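Local coordinates for isoflavone reductase (Medicago sativa, PDB 2GAS), which reduces 2'-hydroxyisoflavones to chiral isoflavanones with NADPH, supplying the penultimate intermediate of the alfalfa phytoalexin medicarpin, at residues P171-V176 and K232-T237; A154-F159 and D300-Q305; V243-V248 and L265-Q270. All blocks are in the same frame, centred on the assembly; numbering follows the deposited sequence.

Contact 1 of 3, residues P171-V176 and K232-T237; sequences PPRDKV and KKIGKT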
loop_
_atom_site.group_PDB
_atom_site.type_symbol
_atom_site.label_atom_id
_atom_site.label_comp_id
_atom_site.label_asym_id
_atom_site.label_seq_id
_atom_site.Cartn_x
_atom_site.Cartn_y
_atom_site.Cartn_z
ATOM N N PRO A 171 -8.008 17.104 7.928
ATOM C CA PRO A 171 -9.185 16.694 8.703
ATOM C C PRO A 171 -10.189 17.825 8.862
ATOM O O PRO A 171 -9.821 18.952 9.183
ATOM C CB PRO A 171 -8.592 16.277 10.048
ATOM C CG PRO A 171 -7.197 15.844 9.695
ATOM C CD PRO A 171 -6.776 16.911 8.712
ATOM N N PRO A 172 -11.481 17.534 8.649
ATOM C CA PRO A 172 -12.513 18.564 8.786
ATOM C C PRO A 172 -12.624 18.941 10.252
ATOM O O PRO A 172 -12.500 18.084 11.127
ATOM C CB PRO A 172 -13.764 17.862 8.278
ATOM C CG PRO A 172 -13.545 16.450 8.749
ATOM C CD PRO A 172 -12.084 16.213 8.398
ATOM N N ARG A 173 -12.866 20.215 10.523
ATOM C CA ARG A 173 -12.975 20.663 11.901
ATOM C C ARG A 173 -14.378 21.115 12.279
ATOM O O ARG A 173 -14.620 21.483 13.427
ATOM C CB ARG A 173 -11.985 21.801 12.150
ATOM C CG ARG A 173 -10.556 21.436 11.785
ATOM C CD ARG A 173 -9.646 22.653 11.844
ATOM N NE ARG A 173 -9.127 22.904 13.183
ATOM C CZ ARG A 173 -8.028 22.346 13.677
ATOM N NH1 ARG A 173 -7.320 21.499 12.944
ATOM N NH2 ARG A 173 -7.631 22.644 14.907
ATOM N N ASP A 174 -15.310 21.071 11.332
ATOM C CA ASP A 174 -16.664 21.515 11.635
ATOM C C ASP A 174 -17.767 20.528 11.265
ATOM O O ASP A 174 -18.661 20.269 12.069
ATOM C CB ASP A 174 -16.925 22.859 10.944
ATOM C CG ASP A 174 -18.089 23.612 11.555
ATOM O OD1 ASP A 174 -18.158 23.683 12.800
ATOM O OD2 ASP A 174 -18.925 24.146 10.793
ATOM N N LYS A 175 -17.708 19.979 10.056
ATOM C CA LYS A 175 -18.746 19.054 9.595
ATOM C C LYS A 175 -18.166 17.850 8.872
ATOM O O LYS A 175 -17.175 17.970 8.151
ATOM C CB LYS A 175 -19.704 19.789 8.655
ATOM C CG LYS A 175 -20.206 21.103 9.225
ATOM C CD LYS A 175 -20.952 21.931 8.200
ATOM C CE LYS A 175 -21.368 23.272 8.806
ATOM N NZ LYS A 175 -22.053 24.144 7.819
ATOM N N VAL A 176 -18.799 16.696 9.054
ATOM C CA VAL A 176 -18.335 15.469 8.425
ATOM C C VAL A 176 -19.485 14.594 7.928
ATOM O O VAL A 176 -20.567 14.564 8.520
ATOM C CB VAL A 176 -17.444 14.652 9.415
ATOM C CG1 VAL A 176 -18.262 14.181 10.611
ATOM C CG2 VAL A 176 -16.806 13.475 8.709
ATOM N N LYS A 232 -11.817 14.623 20.159
ATOM C CA LYS A 232 -11.132 14.751 21.437
ATOM C C LYS A 232 -9.882 15.608 21.264
ATOM O O LYS A 232 -9.533 16.410 22.134
ATOM C CB LYS A 232 -10.733 13.372 21.967
ATOM C CG LYS A 232 -9.968 13.423 23.281
ATOM C CD LYS A 232 -9.348 12.075 23.627
ATOM C CE LYS A 232 -8.388 11.615 22.532
ATOM N NZ LYS A 232 -7.603 10.406 22.913
ATOM N N LYS A 233 -9.220 15.452 20.124
ATOM C CA LYS A 233 -8.000 16.204 19.848
ATOM C C LYS A 233 -8.187 17.701 19.647
ATOM O O LYS A 233 -7.377 18.492 20.128
ATOM C CB LYS A 233 -7.289 15.615 18.630
ATOM C CG LYS A 233 -6.702 14.252 18.896
ATOM C CD LYS A 233 -5.970 13.735 17.684
ATOM C CE LYS A 233 -5.166 12.511 18.047
ATOM N NZ LYS A 233 -4.178 12.825 19.124
ATOM N N ILE A 234 -9.238 18.103 18.940
ATOM C CA ILE A 234 -9.453 19.523 18.712
ATOM C C ILE A 234 -10.428 20.154 19.696
ATOM O O ILE A 234 -10.708 21.354 19.628
ATOM C CB ILE A 234 -9.920 19.802 17.272
ATOM C CG1 ILE A 234 -11.210 19.041 16.965
ATOM C CG2 ILE A 234 -8.818 19.397 16.301
ATOM C CD1 ILE A 234 -11.890 19.514 15.686
ATOM N N GLY A 235 -10.948 19.339 20.606
ATOM C CA GLY A 235 -11.856 19.851 21.613
ATOM C C GLY A 235 -13.191 20.414 21.165
ATOM O O GLY A 235 -13.675 21.381 21.752
ATOM N N LYS A 236 -13.788 19.841 20.123
ATOM C CA LYS A 236 -15.102 20.290 19.677
ATOM C C LYS A 236 -15.814 19.143 18.982
ATOM O O LYS A 236 -15.175 18.192 18.531
ATOM C CB LYS A 236 -15.007 21.503 18.745
ATOM C CG LYS A 236 -14.281 21.266 17.443
ATOM C CD LYS A 236 -14.488 22.436 16.480
ATOM C CE LYS A 236 -15.924 22.488 15.966
ATOM N NZ LYS A 236 -16.085 23.450 14.839
ATOM N N THR A 237 -17.137 19.234 18.908
ATOM C CA THR A 237 -17.948 18.192 18.288
ATOM C C THR A 237 -18.271 18.538 16.849
ATOM O O THR A 237 -18.722 19.646 16.553
ATOM C CB THR A 237 -19.275 17.998 19.049
ATOM O OG1 THR A 237 -18.998 17.708 20.422
ATOM C CG2 THR A 237 -20.073 16.849 18.451
HETATM O O HOH W 1 -18.813 21.657 14.621
#

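Contact 2 of 3, residues A154-F159 and D300-Q305; sequences AFTGYF and DEYLNQ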
loop_
_atom_site.group_PDB
_atom_site.type_symbol
_atom_site.label_atom_id
_atom_site.label_comp_id
_atom_site.label_asym_id
_atom_site.label_seq_id
_atom_site.Cartn_x
_atom_site.Cartn_y
_atom_site.Cartn_z
ATOM N N ALA A 154 -5.587 0.720 4.587
ATOM C CA ALA A 154 -5.613 2.174 4.449
ATOM C C ALA A 154 -4.429 3.013 4.919
ATOM O O ALA A 154 -4.183 3.142 6.114
ATOM C CB ALA A 154 -6.897 2.714 5.086
ATOM N N PHE A 155 -3.716 3.605 3.965
ATOM C CA PHE A 155 -2.580 4.470 4.285
ATOM C C PHE A 155 -3.119 5.712 4.983
ATOM O O PHE A 155 -4.109 6.294 4.539
ATOM C CB PHE A 155 -1.868 4.929 3.013
ATOM C CG PHE A 155 -0.992 3.892 2.390
ATOM C CD1 PHE A 155 0.223 3.549 2.974
ATOM C CD2 PHE A 155 -1.364 3.274 1.202
ATOM C CE1 PHE A 155 1.056 2.606 2.381
ATOM C CE2 PHE A 155 -0.536 2.330 0.603
ATOM C CZ PHE A 155 0.675 1.996 1.194
ATOM N N THR A 156 -2.455 6.137 6.052
ATOM C CA THR A 156 -2.894 7.325 6.773
ATOM C C THR A 156 -2.870 8.565 5.884
ATOM O O THR A 156 -3.798 9.373 5.914
ATOM C CB THR A 156 -2.005 7.592 8.001
ATOM O OG1 THR A 156 -0.626 7.524 7.614
ATOM C CG2 THR A 156 -2.283 6.570 9.095
ATOM N N GLY A 157 -1.813 8.702 5.086
ATOM C CA GLY A 157 -1.686 9.856 4.216
ATOM C C GLY A 157 -2.719 9.950 3.114
ATOM O O GLY A 157 -2.872 11.004 2.500
ATOM N N TYR A 158 -3.432 8.856 2.863
ATOM C CA TYR A 158 -4.446 8.834 1.817
ATOM C C TYR A 158 -5.877 8.793 2.332
ATOM O O TYR A 158 -6.753 9.447 1.765
ATOM C CB TYR A 158 -4.209 7.644 0.886
ATOM C CG TYR A 158 -3.004 7.819 -0.005
ATOM C CD1 TYR A 158 -3.002 8.772 -1.023
ATOM C CD2 TYR A 158 -1.853 7.053 0.184
ATOM C CE1 TYR A 158 -1.883 8.963 -1.830
ATOM C CE2 TYR A 158 -0.726 7.236 -0.618
ATOM C CZ TYR A 158 -0.750 8.193 -1.622
ATOM O OH TYR A 158 0.358 8.387 -2.415
ATOM N N PHE A 159 -6.114 8.031 3.400
ATOM C CA PHE A 159 -7.457 7.894 3.959
ATOM C C PHE A 159 -7.720 8.713 5.213
ATOM O O PHE A 159 -8.678 9.481 5.276
ATOM C CB PHE A 159 -7.761 6.431 4.309
ATOM C CG PHE A 159 -7.938 5.532 3.118
ATOM C CD1 PHE A 159 -6.839 5.072 2.404
ATOM C CD2 PHE A 159 -9.211 5.116 2.735
ATOM C CE1 PHE A 159 -7.002 4.206 1.325
ATOM C CE2 PHE A 159 -9.385 4.251 1.658
ATOM C CZ PHE A 159 -8.277 3.794 0.952
ATOM N N ASP A 300 -3.971 8.018 16.482
ATOM C CA ASP A 300 -4.007 9.149 17.403
ATOM C C ASP A 300 -2.770 10.026 17.218
ATOM O O ASP A 300 -2.874 11.245 17.109
ATOM C CB ASP A 300 -4.065 8.647 18.849
ATOM C CG ASP A 300 -4.152 9.779 19.854
ATOM O OD1 ASP A 300 -5.222 10.416 19.943
ATOM O OD2 ASP A 300 -3.148 10.036 20.548
ATOM N N GLU A 301 -1.601 9.395 17.182
ATOM C CA GLU A 301 -0.342 10.111 17.000
ATOM C C GLU A 301 -0.290 10.766 15.622
ATOM O O GLU A 301 0.115 11.922 15.488
ATOM C CB GLU A 301 0.843 9.145 17.184
ATOM C CG GLU A 301 1.083 8.729 18.641
ATOM C CD GLU A 301 2.048 7.550 18.806
ATOM O OE1 GLU A 301 2.474 7.293 19.954
ATOM O OE2 GLU A 301 2.373 6.870 17.809
ATOM N N TYR A 302 -0.717 10.032 14.596
ATOM C CA TYR A 302 -0.710 10.563 13.241
ATOM C C TYR A 302 -1.498 11.869 13.116
ATOM O O TYR A 302 -1.048 12.820 12.480
ATOM C CB TYR A 302 -1.287 9.540 12.251
ATOM C CG TYR A 302 -1.472 10.116 10.862
ATOM C CD1 TYR A 302 -0.384 10.288 10.005
ATOM C CD2 TYR A 302 -2.718 10.585 10.446
ATOM C CE1 TYR A 302 -0.537 10.926 8.773
ATOM C CE2 TYR A 302 -2.880 11.220 9.224
ATOM C CZ TYR A 302 -1.787 11.392 8.392
ATOM O OH TYR A 302 -1.949 12.054 7.197
ATOM N N LEU A 303 -2.678 11.907 13.720
ATOM C CA LEU A 303 -3.525 13.089 13.646
ATOM C C LEU A 303 -3.018 14.300 14.430
ATOM O O LEU A 303 -3.471 15.423 14.198
ATOM C CB LEU A 303 -4.943 12.734 14.098
ATOM C CG LEU A 303 -5.704 11.805 13.149
ATOM C CD1 LEU A 303 -7.002 11.371 13.805
ATOM C CD2 LEU A 303 -5.978 12.514 11.831
ATOM N N ASN A 304 -2.080 14.081 15.347
ATOM C CA ASN A 304 -1.549 15.183 16.141
ATOM C C ASN A 304 -0.932 16.295 15.307
ATOM O O ASN A 304 -0.958 17.459 15.702
ATOM C CB ASN A 304 -0.514 14.676 17.150
ATOM C CG ASN A 304 -1.153 14.093 18.391
ATOM O OD1 ASN A 304 -2.151 14.614 18.885
ATOM N ND2 ASN A 304 -0.571 13.018 18.915
ATOM N N GLN A 305 -0.375 15.949 14.153
ATOM C CA GLN A 305 0.252 16.958 13.309
ATOM C C GLN A 305 -0.734 17.962 12.721
ATOM O O GLN A 305 -0.333 19.036 12.282
ATOM C CB GLN A 305 1.038 16.290 12.178
ATOM C CG GLN A 305 0.185 15.472 11.228
ATOM C CD GLN A 305 1.009 14.796 10.152
ATOM O OE1 GLN A 305 1.657 15.460 9.341
ATOM N NE2 GLN A 305 0.991 13.467 10.139
#

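Contact 3 of 3, residues V243-V248 and L265-Q270; sequences VSEEQV and LYHSQQ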
loop_
_atom_site.group_PDB
_atom_site.type_symbol
_atom_site.label_atom_id
_atom_site.label_comp_id
_atom_site.label_asym_id
_atom_site.label_seq_id
_atom_site.Cartn_x
_atom_site.Cartn_y
_atom_site.Cartn_z
ATOM N N VAL A 243 -25.051 8.726 5.657
ATOM C CA VAL A 243 -25.708 8.450 4.384
ATOM C C VAL A 243 -25.817 6.951 4.129
ATOM O O VAL A 243 -24.846 6.211 4.281
ATOM C CB VAL A 243 -24.933 9.115 3.228
ATOM C CG1 VAL A 243 -25.615 8.826 1.908
ATOM C CG2 VAL A 243 -24.850 10.620 3.462
ATOM N N SER A 244 -27.013 6.515 3.739
ATOM C CA SER A 244 -27.290 5.103 3.477
ATOM C C SER A 244 -26.509 4.552 2.291
ATOM O O SER A 244 -26.176 5.283 1.358
ATOM C CB SER A 244 -28.783 4.906 3.213
ATOM O OG SER A 244 -29.128 5.434 1.946
ATOM N N GLU A 245 -26.231 3.252 2.329
ATOM C CA GLU A 245 -25.497 2.610 1.247
ATOM C C GLU A 245 -26.187 2.830 -0.093
ATOM O O GLU A 245 -25.530 3.109 -1.088
ATOM C CB GLU A 245 -25.360 1.107 1.490
ATOM C CG GLU A 245 -24.565 0.418 0.388
ATOM C CD GLU A 245 -24.367 -1.063 0.621
ATOM O OE1 GLU A 245 -23.571 -1.674 -0.123
ATOM O OE2 GLU A 245 -25.003 -1.625 1.537
ATOM N N GLU A 246 -27.511 2.697 -0.121
ATOM C CA GLU A 246 -28.247 2.886 -1.366
ATOM C C GLU A 246 -27.957 4.252 -1.969
ATOM O O GLU A 246 -27.790 4.382 -3.180
ATOM C CB GLU A 246 -29.756 2.761 -1.142
ATOM C CG GLU A 246 -30.237 1.405 -0.666
ATOM C CD GLU A 246 -29.815 1.095 0.754
ATOM O OE1 GLU A 246 -29.914 1.995 1.618
ATOM O OE2 GLU A 246 -29.397 -0.055 1.013
ATOM N N GLN A 247 -27.908 5.273 -1.119
ATOM C CA GLN A 247 -27.644 6.626 -1.588
ATOM C C GLN A 247 -26.193 6.761 -2.057
ATOM O O GLN A 247 -25.906 7.463 -3.027
ATOM C CB GLN A 247 -27.980 7.630 -0.473
ATOM C CG GLN A 247 -29.492 7.675 -0.149
ATOM C CD GLN A 247 -29.837 8.423 1.136
ATOM O OE1 GLN A 247 -29.410 8.041 2.228
ATOM N NE2 GLN A 247 -30.630 9.486 1.008
ATOM N N VAL A 248 -25.281 6.067 -1.386
ATOM C CA VAL A 248 -23.877 6.112 -1.774
ATOM C C VAL A 248 -23.691 5.472 -3.149
ATOM O O VAL A 248 -23.005 6.019 -4.010
ATOM C CB VAL A 248 -22.991 5.366 -0.752
ATOM C CG1 VAL A 248 -21.571 5.220 -1.293
ATOM C CG2 VAL A 248 -22.983 6.122 0.571
ATOM N N LEU A 265 -14.072 3.454 -3.629
ATOM C CA LEU A 265 -12.994 3.024 -2.747
ATOM C C LEU A 265 -13.457 3.154 -1.290
ATOM O O LEU A 265 -13.298 2.225 -0.499
ATOM C CB LEU A 265 -11.745 3.881 -2.990
ATOM C CG LEU A 265 -10.483 3.521 -2.203
ATOM C CD1 LEU A 265 -10.083 2.079 -2.473
ATOM C CD2 LEU A 265 -9.362 4.465 -2.610
ATOM N N TYR A 266 -14.043 4.301 -0.949
ATOM C CA TYR A 266 -14.544 4.547 0.405
ATOM C C TYR A 266 -15.687 3.591 0.746
ATOM O O TYR A 266 -15.795 3.123 1.873
ATOM C CB TYR A 266 -15.052 5.984 0.538
ATOM C CG TYR A 266 -13.999 7.055 0.395
ATOM C CD1 TYR A 266 -14.351 8.335 -0.026
ATOM C CD2 TYR A 266 -12.659 6.803 0.693
ATOM C CE1 TYR A 266 -13.405 9.340 -0.151
ATOM C CE2 TYR A 266 -11.695 7.813 0.570
ATOM C CZ TYR A 266 -12.081 9.075 0.145
ATOM O OH TYR A 266 -11.153 10.080 -0.008
ATOM N N HIS A 267 -16.551 3.323 -0.227
ATOM C CA HIS A 267 -17.671 2.405 -0.021
ATOM C C HIS A 267 -17.153 1.039 0.443
ATOM O O HIS A 267 -17.645 0.462 1.411
ATOM C CB HIS A 267 -18.464 2.255 -1.329
ATOM C CG HIS A 267 -19.391 1.077 -1.355
ATOM N ND1 HIS A 267 -20.613 1.065 -0.716
ATOM C CD2 HIS A 267 -19.265 -0.136 -1.945
ATOM C CE1 HIS A 267 -21.198 -0.105 -0.912
ATOM N NE2 HIS A 267 -20.401 -0.851 -1.654
ATOM N N SER A 268 -16.149 0.525 -0.252
ATOM C CA SER A 268 -15.573 -0.762 0.089
ATOM C C SER A 268 -14.896 -0.741 1.461
ATOM O O SER A 268 -15.001 -1.691 2.228
ATOM C CB SER A 268 -14.556 -1.164 -0.989
ATOM O OG SER A 268 -13.882 -2.361 -0.638
ATOM N N GLN A 269 -14.223 0.362 1.774
ATOM C CA GLN A 269 -13.496 0.482 3.038
ATOM C C GLN A 269 -14.374 0.867 4.231
ATOM O O GLN A 269 -14.178 0.369 5.338
ATOM C CB GLN A 269 -12.365 1.515 2.861
ATOM C CG GLN A 269 -11.262 1.520 3.935
ATOM C CD GLN A 269 -11.458 2.600 5.000
ATOM O OE1 GLN A 269 -12.099 3.625 4.751
ATOM N NE2 GLN A 269 -10.881 2.384 6.182
ATOM N N GLN A 270 -15.355 1.728 3.986
ATOM C CA GLN A 270 -16.234 2.231 5.040
ATOM C C GLN A 270 -17.539 1.479 5.272
ATOM O O GLN A 270 -18.021 1.414 6.404
ATOM C CB GLN A 270 -16.562 3.701 4.757
ATOM C CG GLN A 270 -15.350 4.636 4.743
ATOM C CD GLN A 270 -15.049 5.229 6.107
ATOM O OE1 GLN A 270 -15.919 5.839 6.732
ATOM N NE2 GLN A 270 -13.814 5.064 6.571
#

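Contact 1 of 3, residues P171-V176 and K232-T237
K236 reaches across to the loop at R173 and D174 and makes the polar part of the contact. Its NZ donates to the backbone carbonyl of R173, with NZ 2.8 Å from R173 O, and the donor sits tilted 24° from the carbonyl plane. The same nitrogen forms a salt bridge with D174, NZ to OD1 2.9 Å, meeting the carboxylate oxygen on its anti side and 18° out of its plane. A bend at chi3 (-70°) turns the end of the lysine into this position, and its methylenes follow it in, K236 CD lying 3.2 Å from R173 O. A water lies 2.8 Å from both D174 OD1 and T237 O and links them.

The packing part belongs to I234, at the end of helix 223-234. Its CG2 methyl lies over one face of the R173 guanidinium, offset toward the rim, 3.7 Å from NH2. CD1 of I234 rests near the backbone of R173, 4.1 Å from CA. The guanidinium is held in place by the C terminus, NH1 bonding to F306 O and NH2 to V307 O, so the isoleucine packs on an anchored group.

After G235, the first residue to leave the helix and one with positive phi, the chain runs on into strand 239-243, which pairs in parallel with 175-179. The contact thus brings together the approaches to both strands at the protein surface. One lysine nitrogen shared between a carbonyl and a carboxylate implies a local, solvent-side clasp, in which the aspartate would probably stabilise the lysine's positive charge.

Contact 2 of 3, residues A154-F159 and D300-Q305
T156 sets its CB over the face of the Y302 ring, 3.6 Å from the centroid and 5° off the ring normal, a CH-pi contact almost exactly over the centre. OG1 of T156 is above the same face, 3.6 Å from Y302 CE1, while CG2 sits nearest the root of the ring, 4.0 Å from CG. The phenol end continues past the threonine to the backbone: Y302 OH is 3.5 Å from T156 O and 3.7 Å from G157 CA.

Y302 is aimed by its first torsion, which sets CG anti to the backbone N (chi1 172°) and carries the ring off helix 299-303 toward the threonine. One turn on, Q305 folds back and its NE2 donates to Y302 O at 3.2 Å, in the carbonyl plane and on a lone pair. On the other side, T156 stands where strand 154-155 passes into the short helix 156-160. T156 also bonds through its backbone to V189 and packs on T190 and E191, and E191 OE2 accepts from G157 N.

Here the chain adjoins the nucleotide-binding part of the fold: F155 packs on I14 and Y158 on A13, two residues inferred to bind NADP(+). No hydrogen bond crosses between the two segments, so shape and dispersion carry the join between the C-terminal helix and the turn after strand 154-155.

Contact 3 of 3, residues V243-V248 and L265-Q270
Helix 245-254 opens with a capping box and packs, through its first turn, against helix 259-271, the second member of a helical pair that follows strand 239-243. S244 is the N-cap. Its OG accepts from Q247 N in a weak bond, and Q247 OE1 in turn accepts from S244 OG, at 2.6 Å, and S244 N, at 3.2 Å. That one amide oxygen therefore has two donors from the same residue.

E245, the first residue of the helix, and V248, a turn later, are the residues that meet H267. The glutamate is stretched out, CG anti to the backbone N (chi1 -179°) and the chain extended beyond, which delivers its carboxylate to the edge of the imidazole. There OE1 lies near the ring plane, 3.0 Å from H267 CE1, and CG of E245 stays at the same edge, 3.6 Å from CE1. The carboxylate and ring planes are turned 39° apart. V248 adds a looser touch, its CG1 4.3 Å from H267 CB, and also packs on L179 of strand 175-179.

K272, in the loop after the second helix, touches both E245 and H267. Farther along the helix, Q270 NE2 bonds to Q269 OE1 at 2.9 Å, and S268 OG bonds to D274 in the loop.

So close an approach of a carboxylate oxygen to a ring carbon, with H267 ND1 buried and partnerless, may be a C-H...O contact, but it leaves the ring's orientation in doubt. The carboxylate would probably favour a protonated histidine and burial of ND1 would oppose it, so the charge state is not settled.

From the N terminus, the chain first builds the parallel nucleotide-binding sheet, then enters contact 2 at 154-159. That contact closes only at 300-305, so its loop of 140 residues encloses both of the others. Within it, contact 1 opens at 171-176 and closes at 232-237, and contact 3 follows in series from 243-248 to 265-270; none cross. Contacts 1 and 2 are joined directly: K233 NZ makes a salt bridge to D300 and probably a hydrogen bond to N304. Contact 3 meets contact 2 where F159 packs on L265 and Q269. Contacts 1 and 3 do not touch, but strands 175-179 and 239-243 run between them.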